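Long-range contacts in RNA-dependent RNA Polymerase (Bombyx mori cytoplasmic polyhedrosis virus, PDB 6TZ0), which catalyses RNA-templated RNA synthesis, making plus strands by fully conservative transcription and, after core assembly, the complementary minus strands of the viral genome: residues A517-Q522 against K676-D681; G654-N659 against S670-I675; L543-V548 against S719-Q724; D402-R407 against Y511-N516; G524-I529 against Q1147-S1152. All coordinates share one frame; numbering follows the deposited sequence.

Interaction 1. Residues A517-Q522 against K676-D681; sequences AAQGKQ and KILGDD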
# COMPACT_ATOMS: atom_id res chain seq x y z
N ALA A 517 0.88 18.96 -5.04
CA ALA A 517 0.92 17.68 -4.37
C ALA A 517 1.86 17.80 -3.18
O ALA A 517 2.71 18.69 -3.13
CB ALA A 517 1.36 16.55 -5.29
N ALA A 518 1.72 16.88 -2.23
CA ALA A 518 2.41 16.99 -0.95
C ALA A 518 3.50 15.94 -0.76
O ALA A 518 3.98 15.76 0.36
CB ALA A 518 1.40 16.92 0.19
N GLN A 519 3.91 15.25 -1.83
CA GLN A 519 4.93 14.20 -1.71
C GLN A 519 6.31 14.74 -1.37
O GLN A 519 7.12 14.00 -0.80
CB GLN A 519 5.05 13.39 -3.00
CG GLN A 519 3.93 12.42 -3.26
CD GLN A 519 4.20 11.56 -4.47
OE1 GLN A 519 5.18 11.75 -5.18
NE2 GLN A 519 3.32 10.59 -4.70
N GLY A 520 6.61 15.98 -1.72
CA GLY A 520 7.95 16.48 -1.54
C GLY A 520 8.34 16.83 -0.12
O GLY A 520 9.52 17.07 0.14
N LYS A 521 7.38 16.86 0.81
CA LYS A 521 7.62 17.33 2.17
C LYS A 521 7.11 16.29 3.17
O LYS A 521 5.98 16.39 3.67
CB LYS A 521 6.96 18.70 2.38
CG LYS A 521 7.59 19.81 1.56
CD LYS A 521 6.91 21.15 1.77
CE LYS A 521 7.54 22.22 0.89
NZ LYS A 521 6.86 23.53 1.01
N GLN A 522 7.96 15.30 3.47
CA GLN A 522 7.85 14.48 4.68
C GLN A 522 9.28 14.33 5.20
O GLN A 522 9.99 13.38 4.86
CB GLN A 522 7.20 13.12 4.43
CG GLN A 522 5.70 13.15 4.14
CD GLN A 522 5.39 13.36 2.67
OE1 GLN A 522 6.23 13.13 1.81
NE2 GLN A 522 4.17 13.80 2.38
N LYS A 676 -3.01 21.48 -1.78
CA LYS A 676 -2.09 20.37 -1.53
C LYS A 676 -2.88 19.09 -1.39
O LYS A 676 -3.86 19.04 -0.64
CB LYS A 676 -1.24 20.61 -0.29
CG LYS A 676 -0.24 21.73 -0.44
CD LYS A 676 0.82 21.35 -1.45
CE LYS A 676 1.87 22.43 -1.59
NZ LYS A 676 2.89 22.08 -2.62
N ILE A 677 -2.49 18.06 -2.14
CA ILE A 677 -3.23 16.80 -2.23
C ILE A 677 -2.26 15.64 -2.08
O ILE A 677 -1.16 15.66 -2.65
CB ILE A 677 -4.01 16.70 -3.57
CG1 ILE A 677 -5.10 17.77 -3.63
CG2 ILE A 677 -4.69 15.36 -3.73
CD1 ILE A 677 -5.70 17.93 -4.97
N LEU A 678 -2.63 14.64 -1.27
CA LEU A 678 -1.87 13.39 -1.20
C LEU A 678 -2.79 12.17 -1.31
O LEU A 678 -2.44 11.08 -0.85
CB LEU A 678 -1.02 13.36 0.07
CG LEU A 678 0.23 12.48 0.09
CD1 LEU A 678 1.15 12.97 -0.98
CD2 LEU A 678 0.95 12.49 1.41
N GLY A 679 -3.96 12.32 -1.92
CA GLY A 679 -4.86 11.20 -2.08
C GLY A 679 -5.75 11.12 -0.87
O GLY A 679 -5.26 10.87 0.24
N ASP A 680 -7.04 11.42 -1.05
CA ASP A 680 -8.12 11.50 -0.06
C ASP A 680 -7.94 12.68 0.91
O ASP A 680 -8.85 12.96 1.70
CB ASP A 680 -8.30 10.19 0.73
CG ASP A 680 -9.70 10.01 1.26
OD1 ASP A 680 -10.58 10.82 0.92
OD2 ASP A 680 -9.93 9.06 2.04
N ASP A 681 -6.83 13.41 0.85
CA ASP A 681 -6.59 14.60 1.66
C ASP A 681 -6.42 15.79 0.73
O ASP A 681 -5.40 15.91 0.05
CB ASP A 681 -5.35 14.46 2.54
CG ASP A 681 -5.61 13.69 3.80
OD1 ASP A 681 -6.75 13.76 4.32
OD2 ASP A 681 -4.68 13.01 4.28
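Ala-518 N donates a hydrogen bond of 3.2 Å to Ile-677 O, bent to 138° at the hydrogen. Ala-517 CA adds a CH-O contact of 3.4 Å to that same Ile-677 O, which thus meets two successive groups of the loop at the end of strand 672-677. Alanine suits both places, since the CA atoms are only 4.8 Å apart for Ala-517 and Ile-677 and 5.6 Å for Ala-518 and Leu-678.

Charge plays a lesser part. Lys-676 NZ makes a weak bond of 3.4 Å to Ala-517 O, while its stronger partner is Asp-515 O; a bend at chi2 (-67°) swings CD over to the loop.

Leu-678 carries the van der Waals contact. Its CD1 lies 4.1 Å from Ala-518 CB and 3.6 Å from Gln-519 CG, crossing that glutamine at about a right angle, and its CD2 meets Gln-522 NE2 tip to tip at 3.6 Å. From just beyond the type I turn of Ala-518 to Lys-521, that amide also bonds weakly to Ala-518 O.

Gly-679, whose backbone angles call for glycine, then opens the Gly-Asp-Asp turn whose Asp-680 and Asp-681 bind magnesium: the motif C hairpin of an RNA polymerase palm.

Interaction 2. Residues G654-N659 against S670-I675; sequences GLVRGN and SCLTTI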
# COMPACT_ATOMS: atom_id res chain seq x y z
N GLY A 654 -7.01 17.51 -10.82
CA GLY A 654 -7.65 17.82 -12.08
C GLY A 654 -9.02 18.43 -11.90
O GLY A 654 -9.34 19.42 -12.56
N LEU A 655 -9.83 17.87 -10.99
CA LEU A 655 -11.16 18.43 -10.74
C LEU A 655 -11.08 19.84 -10.17
O LEU A 655 -11.82 20.73 -10.62
CB LEU A 655 -11.95 17.54 -9.78
CG LEU A 655 -12.46 16.17 -10.22
CD1 LEU A 655 -13.13 15.50 -9.04
CD2 LEU A 655 -13.41 16.28 -11.38
N VAL A 656 -10.15 20.10 -9.24
CA VAL A 656 -10.07 21.42 -8.62
C VAL A 656 -9.55 22.46 -9.61
O VAL A 656 -10.16 23.53 -9.79
CB VAL A 656 -9.23 21.36 -7.34
CG1 VAL A 656 -8.96 22.75 -6.81
CG2 VAL A 656 -9.95 20.56 -6.29
N ARG A 657 -8.42 22.18 -10.27
CA ARG A 657 -7.86 23.17 -11.18
C ARG A 657 -8.70 23.34 -12.44
O ARG A 657 -8.77 24.45 -12.99
CB ARG A 657 -6.43 22.78 -11.52
CG ARG A 657 -5.47 22.85 -10.35
CD ARG A 657 -5.21 24.29 -9.98
NE ARG A 657 -4.16 24.42 -8.98
CZ ARG A 657 -3.78 25.58 -8.45
NH1 ARG A 657 -4.37 26.70 -8.82
NH2 ARG A 657 -2.82 25.61 -7.54
N GLY A 658 -9.38 22.29 -12.89
CA GLY A 658 -10.30 22.44 -13.99
C GLY A 658 -11.55 23.19 -13.61
O GLY A 658 -12.16 23.85 -14.45
N ASN A 659 -11.96 23.12 -12.34
CA ASN A 659 -13.06 23.97 -11.90
C ASN A 659 -12.63 25.43 -11.88
O ASN A 659 -13.45 26.31 -12.15
CB ASN A 659 -13.55 23.56 -10.52
CG ASN A 659 -14.90 24.13 -10.20
OD1 ASN A 659 -15.58 24.68 -11.06
ND2 ASN A 659 -15.29 24.04 -8.94
N SER A 670 -11.17 33.61 -9.75
CA SER A 670 -10.67 32.59 -8.84
C SER A 670 -9.99 33.30 -7.68
O SER A 670 -9.25 34.27 -7.87
CB SER A 670 -9.68 31.66 -9.52
OG SER A 670 -8.45 32.30 -9.78
N CYS A 671 -10.25 32.82 -6.48
CA CYS A 671 -9.57 33.30 -5.29
C CYS A 671 -8.65 32.25 -4.70
O CYS A 671 -8.09 32.45 -3.62
CB CYS A 671 -10.60 33.76 -4.26
SG CYS A 671 -11.69 32.44 -3.77
N LEU A 672 -8.45 31.15 -5.42
CA LEU A 672 -7.69 30.00 -4.93
C LEU A 672 -6.21 30.31 -5.00
O LEU A 672 -5.69 30.64 -6.07
CB LEU A 672 -8.04 28.77 -5.75
CG LEU A 672 -7.63 27.36 -5.34
CD1 LEU A 672 -8.69 26.40 -5.81
CD2 LEU A 672 -6.32 26.95 -5.96
N THR A 673 -5.51 30.17 -3.88
CA THR A 673 -4.08 30.43 -3.83
C THR A 673 -3.26 29.16 -4.05
O THR A 673 -2.50 29.07 -5.01
CB THR A 673 -3.72 31.07 -2.50
OG1 THR A 673 -4.04 30.16 -1.45
CG2 THR A 673 -4.53 32.33 -2.30
N THR A 674 -3.39 28.19 -3.14
CA THR A 674 -2.70 26.91 -3.27
C THR A 674 -3.65 25.79 -2.90
O THR A 674 -4.62 25.98 -2.17
CB THR A 674 -1.45 26.80 -2.37
OG1 THR A 674 -1.81 27.01 -1.00
CG2 THR A 674 -0.35 27.78 -2.76
N ILE A 675 -3.37 24.60 -3.44
CA ILE A 675 -3.96 23.36 -2.98
C ILE A 675 -2.83 22.36 -2.77
O ILE A 675 -1.81 22.40 -3.45
CB ILE A 675 -5.04 22.78 -3.93
CG1 ILE A 675 -4.48 22.52 -5.32
CG2 ILE A 675 -6.24 23.69 -4.02
CD1 ILE A 675 -5.38 21.67 -6.17
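Val-656 on the helix and Leu-672 and Ile-675 on the strand form the buried core of this contact. The CG1 methyl of Val-656 serves both partners: it lies 3.8 Å from Leu-672 CD1, the side chains crossing at about a right angle, and 3.8 Å from Ile-675 CD1, where they meet tip to tip. Val-656 CG1 is anti to the backbone N (chi1 171°), which sets it between the two strand residues. Branched aliphatic groups suit this place because they fill the gap between helix and strand without any polar atom needing a partner.

Arg-657 packs just as closely, with one face of its guanidinium against Leu-672 CD2. That methyl sits 3.4 Å above the plane, displaced toward the rim and 3.5 Å from Arg-657 NH1. The Ile-675 side chain slides past the arginine in the opposite direction, its CD1 4.1 Å from Arg-657 NE. The charge itself is answered elsewhere, by a salt bridge from Arg-657 NH1 to Glu-660 in the next turn of the helix.

Helix 654-659 and strand 672-675 run nearly antiparallel, at 166°, with a closest approach of their axes of 10.7 Å. They belong to the palm of the polymerase: helix 644-665, consistent with motif B, lies against the sheet whose strand 672-677 leads into the motif C turn.

The fit is loose at the two partly exposed threonines. Thr-673 O, at the guanidinium edge, is 4.3 Å from Arg-657 NH2, and Thr-674 CA is 4.5 Å from that same nitrogen. Both threonines direct their side chains away from the helix, and Thr-673 OG1 bonds to Ile-685 O of the adjoining strand.

Interaction 3. Residues L543-V548 against S719-Q724; sequences LSSIDV and SIVLLQ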
# COMPACT_ATOMS: atom_id res chain seq x y z
N LEU A 543 -9.78 29.06 4.87
CA LEU A 543 -9.12 27.77 4.89
C LEU A 543 -10.16 26.68 4.68
O LEU A 543 -11.30 26.80 5.14
CB LEU A 543 -8.41 27.58 6.23
CG LEU A 543 -7.37 28.68 6.50
CD1 LEU A 543 -6.82 28.59 7.89
CD2 LEU A 543 -6.24 28.62 5.50
N SER A 544 -9.78 25.63 3.96
CA SER A 544 -10.72 24.55 3.64
C SER A 544 -10.00 23.21 3.73
O SER A 544 -9.20 22.88 2.85
CB SER A 544 -11.34 24.74 2.26
OG SER A 544 -12.24 23.69 1.96
N SER A 545 -10.28 22.45 4.79
CA SER A 545 -9.82 21.07 4.91
C SER A 545 -10.95 20.13 4.50
O SER A 545 -11.51 19.40 5.30
CB SER A 545 -9.35 20.79 6.33
OG SER A 545 -8.28 21.62 6.69
N ILE A 546 -11.29 20.19 3.21
CA ILE A 546 -12.41 19.41 2.68
C ILE A 546 -12.08 17.92 2.73
O ILE A 546 -10.96 17.50 2.39
CB ILE A 546 -12.76 19.90 1.26
CG1 ILE A 546 -13.93 19.12 0.66
CG2 ILE A 546 -11.55 19.94 0.34
CD1 ILE A 546 -15.22 19.39 1.35
N ASP A 547 -13.02 17.13 3.23
CA ASP A 547 -12.81 15.72 3.51
C ASP A 547 -13.79 14.89 2.70
O ASP A 547 -15.00 15.12 2.77
CB ASP A 547 -12.98 15.44 5.00
CG ASP A 547 -12.44 14.08 5.41
OD1 ASP A 547 -11.88 13.35 4.56
OD2 ASP A 547 -12.57 13.73 6.60
N VAL A 548 -13.26 13.94 1.94
CA VAL A 548 -14.08 13.01 1.17
C VAL A 548 -14.18 11.71 1.95
O VAL A 548 -13.18 11.02 2.15
CB VAL A 548 -13.48 12.76 -0.22
CG1 VAL A 548 -14.33 11.77 -0.99
CG2 VAL A 548 -13.33 14.06 -0.98
N SER A 719 -8.03 27.74 11.00
CA SER A 719 -7.52 26.41 11.31
C SER A 719 -7.50 25.55 10.05
O SER A 719 -8.43 25.62 9.24
CB SER A 719 -8.37 25.73 12.39
OG SER A 719 -9.68 25.46 11.93
N ILE A 720 -6.46 24.75 9.91
CA ILE A 720 -6.24 23.97 8.70
C ILE A 720 -5.63 22.62 9.09
O ILE A 720 -4.88 22.52 10.06
CB ILE A 720 -5.36 24.76 7.69
CG1 ILE A 720 -5.40 24.14 6.30
CG2 ILE A 720 -3.93 24.97 8.19
CD1 ILE A 720 -6.71 24.32 5.61
N VAL A 721 -6.02 21.57 8.37
CA VAL A 721 -5.60 20.20 8.66
C VAL A 721 -5.02 19.60 7.39
O VAL A 721 -5.66 19.63 6.34
CB VAL A 721 -6.76 19.31 9.16
CG1 VAL A 721 -6.23 17.96 9.60
CG2 VAL A 721 -7.56 19.96 10.26
N LEU A 722 -3.82 19.02 7.49
CA LEU A 722 -3.32 18.19 6.41
C LEU A 722 -2.40 17.13 6.99
O LEU A 722 -1.49 17.46 7.76
CB LEU A 722 -2.56 19.02 5.36
CG LEU A 722 -2.14 18.25 4.12
CD1 LEU A 722 -3.37 17.75 3.39
CD2 LEU A 722 -1.29 19.11 3.21
N LEU A 723 -2.66 15.87 6.62
CA LEU A 723 -1.86 14.70 6.98
C LEU A 723 -1.77 14.52 8.49
O LEU A 723 -0.70 14.21 9.03
CB LEU A 723 -0.47 14.76 6.35
CG LEU A 723 -0.46 14.72 4.83
CD1 LEU A 723 0.94 14.89 4.29
CD2 LEU A 723 -1.08 13.43 4.36
N GLN A 724 -2.91 14.71 9.17
CA GLN A 724 -3.05 14.62 10.63
C GLN A 724 -2.10 15.56 11.37
O GLN A 724 -1.57 15.23 12.43
CB GLN A 724 -2.89 13.18 11.13
CG GLN A 724 -3.94 12.23 10.61
CD GLN A 724 -5.35 12.62 11.02
OE1 GLN A 724 -5.58 13.08 12.14
NE2 GLN A 724 -6.30 12.41 10.12
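Ser-545 is directed toward segment 719-724, and its OG accepts a hydrogen bond from Val-721 N with an angle of 155° at the hydrogen. With OG anti to its own carbonyl carbon (chi1 -61°), the oxygen is placed within 2.8 Å of Val-721 N. Serine suits the place: it is short enough for CA atoms 5.7 Å apart (Ser-545 to Val-721), and it supplies an acceptor to a backbone N-H of the facing strand.

Beside this bond the apolar side chains interlock. Leu-543, two residues earlier, faces the same way as Ser-545, while Ser-544 between them turns away, so the three side chains alternate. Ile-720 sends CD1 into the space between the two: this methyl lies 3.7 Å from Leu-543 CB and 3.3 Å from Ser-545 OG. The leucine in turn leans its CD1 over the backbone of Ser-719. On the other flank, Val-721 CB rests 3.7 Å from Ser-545 OG.

Strand 541-548, which carries the magnesium-binding Asp-547, runs between antiparallel strands 682-687 and 711-716 of the palm sheet. Strand 720-722 runs alongside it, belonging to a separate small sheet as an outer strand paired with strand 725-727, while Ile-720 also touches Met-532 of helix 530-535.

Interaction 4. Residues D402-R407 against Y511-N516; sequences DEIAKR and YDLNDN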
# COMPACT_ATOMS: atom_id res chain seq x y z
N ASP A 402 1.81 16.18 -23.42
CA ASP A 402 2.95 16.12 -24.33
C ASP A 402 4.28 16.16 -23.59
O ASP A 402 5.21 15.42 -23.96
CB ASP A 402 2.87 17.26 -25.34
CG ASP A 402 3.90 17.13 -26.44
OD1 ASP A 402 3.72 16.26 -27.32
OD2 ASP A 402 4.88 17.90 -26.42
N GLU A 403 4.37 16.97 -22.54
CA GLU A 403 5.56 16.97 -21.68
C GLU A 403 5.73 15.64 -20.95
O GLU A 403 6.85 15.13 -20.85
CB GLU A 403 5.46 18.12 -20.69
CG GLU A 403 6.64 18.24 -19.74
CD GLU A 403 7.91 18.67 -20.43
OE1 GLU A 403 7.83 19.37 -21.47
OE2 GLU A 403 9.00 18.31 -19.94
N ILE A 404 4.63 15.07 -20.46
CA ILE A 404 4.69 13.78 -19.78
C ILE A 404 5.09 12.67 -20.75
O ILE A 404 5.88 11.79 -20.41
CB ILE A 404 3.36 13.47 -19.06
CG1 ILE A 404 3.17 14.42 -17.89
CG2 ILE A 404 3.33 12.08 -18.49
CD1 ILE A 404 1.81 14.34 -17.27
N ALA A 405 4.62 12.74 -22.00
CA ALA A 405 5.01 11.73 -22.98
C ALA A 405 6.48 11.84 -23.36
O ALA A 405 7.15 10.82 -23.54
CB ALA A 405 4.12 11.83 -24.22
N LYS A 406 6.99 13.08 -23.45
CA LYS A 406 8.41 13.29 -23.66
C LYS A 406 9.23 12.74 -22.50
O LYS A 406 10.32 12.20 -22.71
CB LYS A 406 8.67 14.79 -23.85
CG LYS A 406 10.09 15.20 -24.22
CD LYS A 406 10.87 15.72 -23.02
CE LYS A 406 12.25 16.20 -23.43
NZ LYS A 406 13.04 16.68 -22.26
N ARG A 407 8.72 12.85 -21.27
CA ARG A 407 9.43 12.30 -20.12
C ARG A 407 9.38 10.77 -20.10
O ARG A 407 10.34 10.12 -19.70
CB ARG A 407 8.85 12.87 -18.83
CG ARG A 407 9.20 14.31 -18.59
CD ARG A 407 8.53 14.83 -17.34
NE ARG A 407 8.84 16.24 -17.13
CZ ARG A 407 9.86 16.67 -16.40
NH1 ARG A 407 10.66 15.81 -15.80
NH2 ARG A 407 10.07 17.97 -16.26
N TYR A 511 3.91 15.09 -11.02
CA TYR A 511 4.38 15.71 -9.79
C TYR A 511 5.55 16.65 -10.02
O TYR A 511 5.76 17.57 -9.23
CB TYR A 511 4.81 14.67 -8.77
CG TYR A 511 3.74 13.71 -8.31
CD1 TYR A 511 2.62 14.18 -7.65
CD2 TYR A 511 3.90 12.35 -8.44
CE1 TYR A 511 1.65 13.31 -7.21
CE2 TYR A 511 2.94 11.47 -7.99
CZ TYR A 511 1.82 11.97 -7.38
OH TYR A 511 0.85 11.11 -6.92
N ASP A 512 6.31 16.44 -11.08
CA ASP A 512 7.43 17.30 -11.43
C ASP A 512 7.01 18.49 -12.27
O ASP A 512 7.88 19.25 -12.72
CB ASP A 512 8.49 16.50 -12.17
CG ASP A 512 9.12 15.44 -11.31
OD1 ASP A 512 9.18 15.63 -10.08
OD2 ASP A 512 9.56 14.41 -11.86
N LEU A 513 5.72 18.68 -12.50
CA LEU A 513 5.23 19.73 -13.37
C LEU A 513 4.32 20.72 -12.67
O LEU A 513 3.93 21.72 -13.28
CB LEU A 513 4.49 19.12 -14.56
CG LEU A 513 5.30 18.18 -15.45
CD1 LEU A 513 4.41 17.62 -16.52
CD2 LEU A 513 6.47 18.91 -16.07
N ASN A 514 3.97 20.46 -11.42
CA ASN A 514 3.11 21.34 -10.64
C ASN A 514 3.68 21.49 -9.24
O ASN A 514 4.73 20.93 -8.91
CB ASN A 514 1.68 20.81 -10.54
CG ASN A 514 0.96 20.82 -11.84
OD1 ASN A 514 0.54 19.78 -12.34
ND2 ASN A 514 0.80 22.00 -12.42
N ASP A 515 2.94 22.23 -8.41
CA ASP A 515 3.24 22.37 -7.00
C ASP A 515 2.03 22.04 -6.13
O ASP A 515 1.94 22.51 -5.00
CB ASP A 515 3.73 23.79 -6.70
CG ASP A 515 2.77 24.86 -7.19
OD1 ASP A 515 1.81 24.54 -7.93
OD2 ASP A 515 2.96 26.04 -6.83
N ASN A 516 1.09 21.26 -6.65
CA ASN A 516 -0.14 20.99 -5.92
C ASN A 516 -0.24 19.53 -5.46
O ASN A 516 -1.32 18.94 -5.48
CB ASN A 516 -1.36 21.41 -6.76
CG ASN A 516 -1.39 20.79 -8.12
OD1 ASN A 516 -0.59 19.92 -8.45
ND2 ASN A 516 -2.30 21.27 -8.96
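Asp-512 is the first residue of the loop to meet the helix, approaching Arg-407. Its CB lies 4.2 Å above one face of the guanidinium, displaced toward the rim. The carboxylate gives only a general attraction: Asp-512 OD2 is 4.3 Å from Arg-407 NH1, well out of the guanidinium plane, so no N-H points at it. Its negative charge probably helps to stabilise the positive charge of the arginine.

Leu-513 follows and carries most of the contact, its side chain directed at the helix. One branch, CD1, lies 3.7 Å from Ile-404 CG1; the other, CD2, is 3.7 Å from Glu-403 CG and equally 3.7 Å from Arg-407 NE. Leucine suits the spot because its fork can set one methyl on Ile-404 and the other between the Glu-403 stem and the guanidinium of Arg-407. Arg-407, extended from CG to NE, slides past the leucine in the opposite direction. A salt bridge of 3.5 Å from Arg-407 NE to Glu-403 OE2, one helical turn apart, ties together two of the groups around the leucine. Beyond Leu-513 the loop leaves the helix, and Asn-514 packs on Phe-400 and Tyr-396.

Behind the contact, Ile-404 reaches Phe-566 and Val-570 of helix 557-573. The contact joins helix 401-409 to the loop between helices 501-508 and 530-535 within the central polymerase domain, away from the nucleotide and magnesium sites.

Interaction 5. Residues G524-I529 against Q1147-S1152; sequences GNAFDI and QLFFLS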
# COMPACT_ATOMS: atom_id res chain seq x y z
N GLY A 524 9.89 15.06 8.75
CA GLY A 524 9.81 14.83 10.17
C GLY A 524 10.06 16.05 11.03
O GLY A 524 10.07 15.92 12.26
N ASN A 525 10.26 17.22 10.44
CA ASN A 525 10.47 18.44 11.20
C ASN A 525 9.48 19.51 10.78
O ASN A 525 8.48 19.20 10.11
CB ASN A 525 11.92 18.92 11.07
CG ASN A 525 12.38 19.07 9.64
OD1 ASN A 525 11.61 18.90 8.70
ND2 ASN A 525 13.66 19.35 9.46
N ALA A 526 9.71 20.75 11.17
CA ALA A 526 8.77 21.83 10.90
C ALA A 526 8.77 22.31 9.45
O ALA A 526 8.04 23.25 9.14
CB ALA A 526 9.04 23.01 11.83
N PHE A 527 9.56 21.72 8.55
CA PHE A 527 9.44 22.10 7.14
C PHE A 527 8.17 21.56 6.51
O PHE A 527 7.77 22.05 5.45
CB PHE A 527 10.62 21.60 6.31
CG PHE A 527 11.92 22.30 6.57
CD1 PHE A 527 12.07 23.63 6.24
CD2 PHE A 527 13.02 21.60 7.04
CE1 PHE A 527 13.27 24.28 6.46
CE2 PHE A 527 14.23 22.23 7.24
CZ PHE A 527 14.35 23.57 6.96
N ASP A 528 7.55 20.55 7.11
CA ASP A 528 6.37 19.93 6.53
C ASP A 528 5.15 20.84 6.64
O ASP A 528 4.25 20.77 5.80
CB ASP A 528 6.08 18.61 7.23
CG ASP A 528 7.19 17.60 7.04
OD1 ASP A 528 7.87 17.65 6.00
OD2 ASP A 528 7.39 16.77 7.95
N ILE A 529 5.12 21.68 7.66
CA ILE A 529 3.96 22.52 7.96
C ILE A 529 4.23 23.98 7.63
O ILE A 529 3.51 24.85 8.09
CB ILE A 529 3.53 22.35 9.42
CG1 ILE A 529 4.69 22.69 10.36
CG2 ILE A 529 3.09 20.94 9.68
CD1 ILE A 529 4.33 22.67 11.81
N GLN A 1147 12.75 15.01 17.05
CA GLN A 1147 13.29 15.49 18.31
C GLN A 1147 13.60 16.98 18.23
O GLN A 1147 13.26 17.75 19.13
CB GLN A 1147 14.54 14.67 18.66
CG GLN A 1147 15.09 14.89 20.04
CD GLN A 1147 16.29 14.02 20.32
OE1 GLN A 1147 16.79 13.34 19.43
NE2 GLN A 1147 16.75 14.02 21.56
N LEU A 1148 14.27 17.40 17.15
CA LEU A 1148 14.59 18.80 16.90
C LEU A 1148 13.62 19.35 15.86
O LEU A 1148 13.98 19.66 14.72
CB LEU A 1148 16.04 18.93 16.42
CG LEU A 1148 17.29 18.98 17.33
CD1 LEU A 1148 17.42 20.25 18.09
CD2 LEU A 1148 17.29 17.86 18.33
N PHE A 1149 12.36 19.49 16.27
CA PHE A 1149 11.28 19.74 15.32
C PHE A 1149 11.25 21.19 14.85
O PHE A 1149 11.39 21.47 13.66
CB PHE A 1149 9.95 19.33 15.97
CG PHE A 1149 8.75 19.44 15.08
CD1 PHE A 1149 8.46 18.46 14.15
CD2 PHE A 1149 7.87 20.49 15.22
CE1 PHE A 1149 7.34 18.55 13.35
CE2 PHE A 1149 6.75 20.59 14.43
CZ PHE A 1149 6.49 19.62 13.49
N PHE A 1150 11.09 22.14 15.78
CA PHE A 1150 11.23 23.56 15.47
C PHE A 1150 12.65 24.08 15.62
O PHE A 1150 12.92 25.21 15.19
CB PHE A 1150 10.32 24.42 16.35
CG PHE A 1150 8.90 24.47 15.91
CD1 PHE A 1150 8.53 25.19 14.79
CD2 PHE A 1150 7.91 23.84 16.65
CE1 PHE A 1150 7.21 25.25 14.39
CE2 PHE A 1150 6.59 23.90 16.25
CZ PHE A 1150 6.25 24.61 15.13
N LEU A 1151 13.55 23.31 16.20
CA LEU A 1151 14.88 23.80 16.53
C LEU A 1151 15.86 23.49 15.41
O LEU A 1151 15.61 22.68 14.52
CB LEU A 1151 15.35 23.18 17.84
CG LEU A 1151 15.05 23.82 19.19
CD1 LEU A 1151 15.78 25.13 19.23
CD2 LEU A 1151 13.57 24.02 19.46
N SER A 1152 17.01 24.16 15.46
CA SER A 1152 17.94 24.15 14.34
C SER A 1152 18.81 22.90 14.33
O SER A 1152 19.24 22.42 15.38
CB SER A 1152 18.84 25.39 14.38
OG SER A 1152 19.73 25.32 15.47
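Phe-1149 provides the main bump, and the bend of chain at Gly-524 to Ala-526 is the hollow that takes it. Phe-1149 CG is anti to the backbone N (chi1 -176°), which starts the side chain toward the bend. Ala-526 N sits 3.8 Å above the centre of one ring face, Gly-524 O is at the ring edge 3.6 Å from Phe-1149 CD1, and Asn-525 C stands 3.5 Å from Phe-1149 CE1. Gly-524 has the positive phi angle that glycine readily adopts.

A smaller bump goes the other way. The methyl of Ala-526 settles 3.7 Å from Phe-1150 CD1, and Ile-529 brings its CD1 up to both rings, 4.1 Å from Phe-1149 CZ and 4.3 Å from Phe-1150 CZ. Alanine is small enough to let the backbones close up here, so that Ala-526 N donates to Phe-1149 O at 3.1 Å. The hollow is bordered by the type I turn from Asn-525 to Asp-528, and Asp-528 OD2 accepts from Gly-524 N, which probably helps to hold it.

Outside the pair, Phe-732 meets the Phe-1149 ring. A ring packed on peptide groups as well as methyls, with one backbone bond, implies a largely apolar, buried junction between the catalytic and C-terminal regions.

How the interactions relate
Interactions 1, 2 and 3 converge on the palm sheet around the magnesium-binding aspartates. Interactions 1 and 2 share strand 672-677 and have centres 15 Å apart; interactions 1 and 3, centres 12 Å apart, meet where Leu-678 CD2 lies 3.7 Å from Leu-723 CD2. In interaction 2 the side chain of Val-656 is about 9 Å from that of Val-548, in interaction 3. The loop between helices 501-508 and 530-535 strings interactions 4, 1 and 5 together: Ala-517 CB lies 3.6 Å from Tyr-511 CD1, and Asp-528 touches Lys-521 and Gln-522. This one loop thus links an outlying helix, the strand end leading into the catalytic turn and the C-terminal region.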